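Local coordinates for insecticidal crystal protein Cry7Cal (PDB 5ZI1) that is an insecticidal toxin that probably recognises receptors in the insect gut and inserts into the membrane to form pores, as in other three-domain Cry toxins, at residues 38-43 / 151-156. Sequence-based numbering, arbitrary orientation.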
loop_
_atom_site.group_PDB
_atom_site.type_symbol
_atom_site.label_atom_id
_atom_site.label_comp_id
_atom_site.label_asym_id
_atom_site.label_seq_id
_atom_site.Cartn_x
_atom_site.Cartn_y
_atom_site.Cartn_z
ATOM N N GLY A 38 -10.660 -10.705 -20.259
ATOM C CA GLY A 38 -10.938 -9.300 -20.021
ATOM C C GLY A 38 -9.854 -8.622 -19.209
ATOM O O GLY A 38 -9.511 -7.462 -19.461
ATOM N N LEU A 39 -9.298 -9.333 -18.224
ATOM C CA LEU A 39 -8.191 -8.773 -17.456
ATOM C C LEU A 39 -6.976 -8.523 -18.346
ATOM O O LEU A 39 -6.351 -7.459 -18.278
ATOM C CB LEU A 39 -7.826 -9.694 -16.293
ATOM C CG LEU A 39 -6.650 -9.150 -15.479
ATOM C CD1 LEU A 39 -7.019 -7.797 -14.925
ATOM C CD2 LEU A 39 -6.239 -10.072 -14.358
ATOM N N PHE A 40 -6.633 -9.491 -19.197
ATOM C CA PHE A 40 -5.489 -9.318 -20.084
ATOM C C PHE A 40 -5.677 -8.105 -20.992
ATOM O O PHE A 40 -4.826 -7.213 -21.037
ATOM C CB PHE A 40 -5.270 -10.580 -20.910
ATOM C CG PHE A 40 -4.331 -11.587 -20.278
ATOM C CD1 PHE A 40 -2.970 -11.326 -20.180
ATOM C CD2 PHE A 40 -4.811 -12.816 -19.822
ATOM C CE1 PHE A 40 -2.112 -12.259 -19.611
ATOM C CE2 PHE A 40 -3.966 -13.763 -19.260
ATOM C CZ PHE A 40 -2.613 -13.491 -19.153
ATOM N N THR A 41 -6.797 -8.054 -21.725
ATOM C CA THR A 41 -7.046 -6.927 -22.625
ATOM C C THR A 41 -7.052 -5.603 -21.874
ATOM O O THR A 41 -6.470 -4.615 -22.333
ATOM C CB THR A 41 -8.372 -7.110 -23.357
ATOM O OG1 THR A 41 -9.424 -7.198 -22.389
ATOM C CG2 THR A 41 -8.349 -8.371 -24.218
ATOM N N GLU A 42 -7.697 -5.572 -20.707
ATOM C CA GLU A 42 -7.637 -4.400 -19.838
ATOM C C GLU A 42 -6.194 -4.033 -19.507
ATOM O O GLU A 42 -5.793 -2.865 -19.611
ATOM C CB GLU A 42 -8.417 -4.700 -18.558
ATOM C CG GLU A 42 -9.115 -3.541 -17.889
ATOM C CD GLU A 42 -10.217 -4.013 -16.930
ATOM O OE1 GLU A 42 -10.395 -5.244 -16.745
ATOM O OE2 GLU A 42 -10.917 -3.149 -16.365
ATOM N N VAL A 43 -5.398 -5.032 -19.108
ATOM C CA VAL A 43 -4.052 -4.794 -18.600
ATOM C C VAL A 43 -3.117 -4.370 -19.723
ATOM O O VAL A 43 -2.231 -3.527 -19.525
ATOM C CB VAL A 43 -3.533 -6.049 -17.867
ATOM C CG1 VAL A 43 -2.011 -6.085 -17.825
ATOM C CG2 VAL A 43 -4.080 -6.086 -16.453
ATOM N N HIS A 151 4.435 -11.786 -15.146
ATOM C CA HIS A 151 4.954 -13.149 -15.250
ATOM C C HIS A 151 4.250 -14.064 -14.263
ATOM O O HIS A 151 3.758 -15.134 -14.631
ATOM C CB HIS A 151 6.469 -13.144 -15.001
ATOM C CG HIS A 151 7.141 -14.457 -15.283
ATOM N ND1 HIS A 151 8.402 -14.761 -14.812
ATOM C CD2 HIS A 151 6.737 -15.535 -15.997
ATOM C CE1 HIS A 151 8.740 -15.971 -15.221
ATOM N NE2 HIS A 151 7.751 -16.458 -15.949
ATOM N N LEU A 152 4.170 -13.639 -13.000
ATOM C CA LEU A 152 3.504 -14.443 -11.981
ATOM C C LEU A 152 2.053 -14.709 -12.349
ATOM O O LEU A 152 1.546 -15.833 -12.178
ATOM C CB LEU A 152 3.589 -13.734 -10.628
ATOM C CG LEU A 152 5.025 -13.700 -10.120
ATOM C CD1 LEU A 152 5.119 -12.946 -8.819
ATOM C CD2 LEU A 152 5.488 -15.127 -9.965
ATOM N N PHE A 153 1.374 -13.680 -12.869
ATOM C CA PHE A 153 -0.017 -13.817 -13.264
ATOM C C PHE A 153 -0.163 -14.731 -14.467
ATOM O O PHE A 153 -1.092 -15.549 -14.527
ATOM C CB PHE A 153 -0.604 -12.444 -13.571
ATOM C CG PHE A 153 -1.920 -12.508 -14.264
ATOM C CD1 PHE A 153 -3.026 -13.042 -13.619
ATOM C CD2 PHE A 153 -2.054 -12.065 -15.564
ATOM C CE1 PHE A 153 -4.246 -13.119 -14.257
ATOM C CE2 PHE A 153 -3.278 -12.136 -16.204
ATOM C CZ PHE A 153 -4.371 -12.666 -15.550
ATOM N N LEU A 154 0.729 -14.592 -15.450
ATOM C CA LEU A 154 0.722 -15.515 -16.577
ATOM C C LEU A 154 0.895 -16.962 -16.110
ATOM O O LEU A 154 0.271 -17.874 -16.658
ATOM C CB LEU A 154 1.819 -15.148 -17.564
ATOM C CG LEU A 154 1.899 -16.110 -18.746
ATOM C CD1 LEU A 154 0.666 -15.961 -19.568
ATOM C CD2 LEU A 154 3.166 -15.940 -19.600
ATOM N N LEU A 155 1.745 -17.191 -15.104
ATOM C CA LEU A 155 2.005 -18.554 -14.669
ATOM C C LEU A 155 0.760 -19.163 -14.044
ATOM O O LEU A 155 0.540 -20.374 -14.159
ATOM C CB LEU A 155 3.195 -18.580 -13.696
ATOM C CG LEU A 155 4.573 -18.503 -14.374
ATOM C CD1 LEU A 155 5.691 -18.033 -13.444
ATOM C CD2 LEU A 155 4.884 -19.882 -14.982
ATOM N N LYS A 156 -0.084 -18.328 -13.424
ATOM C CA LYS A 156 -1.358 -18.808 -12.900
ATOM C C LYS A 156 -2.182 -19.492 -13.984
ATOM O O LYS A 156 -2.889 -20.467 -13.711
ATOM C CB LYS A 156 -2.144 -17.645 -12.284
ATOM C CG LYS A 156 -3.526 -18.026 -11.761
ATOM C CD LYS A 156 -4.215 -16.849 -11.061
ATOM C CE LYS A 156 -5.672 -17.161 -10.740
ATOM N NZ LYS A 156 -6.246 -16.252 -9.712
#
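Leu39 O accepts the backbone hydrogen bond of Val43 N at 2.7 Å, while the Leu39 side chain meets Phe153 of the facing helix. No hydrogen bond joins 38-43 to 151-156; the contact is wholly apolar and buried. Phe153 buries the largest share. Its CG lies anti to the backbone N (chi1 167°), which sends the ring toward helix 33-47. There the ring reaches both Leu39 and Phe40. Leu39 approaches from the opposite direction, and its CD2 branch lies 3.4 Å from Phe153 CZ. Phe40 offers a face of its ring: Phe153 CE2 sits over it, off centre toward the rim, and is nearest to Phe40 CZ, at 3.3 Å. The two rings meet obliquely, planes at 45° and centroids 4.8 Å apart. Leu154 adds a looser touch, with CD1 4.1 Å from Phe40 CZ.

The axes of the two segments run nearly antiparallel, at 159°, and come no closer than 12.7 Å. The long side chains bridge this wide separation. Leu90 and Thr94 of helix 73-101 also pack on Phe40. On the far side of 151-156, His151 is hydrogen-bonded to Tyr186 and Glu121. The contact joins helix 33-47 to helix 141-165, the latter corresponding to the central hydrophobic helix of the N-terminal alpha-helical bundle in the delta endotoxin family.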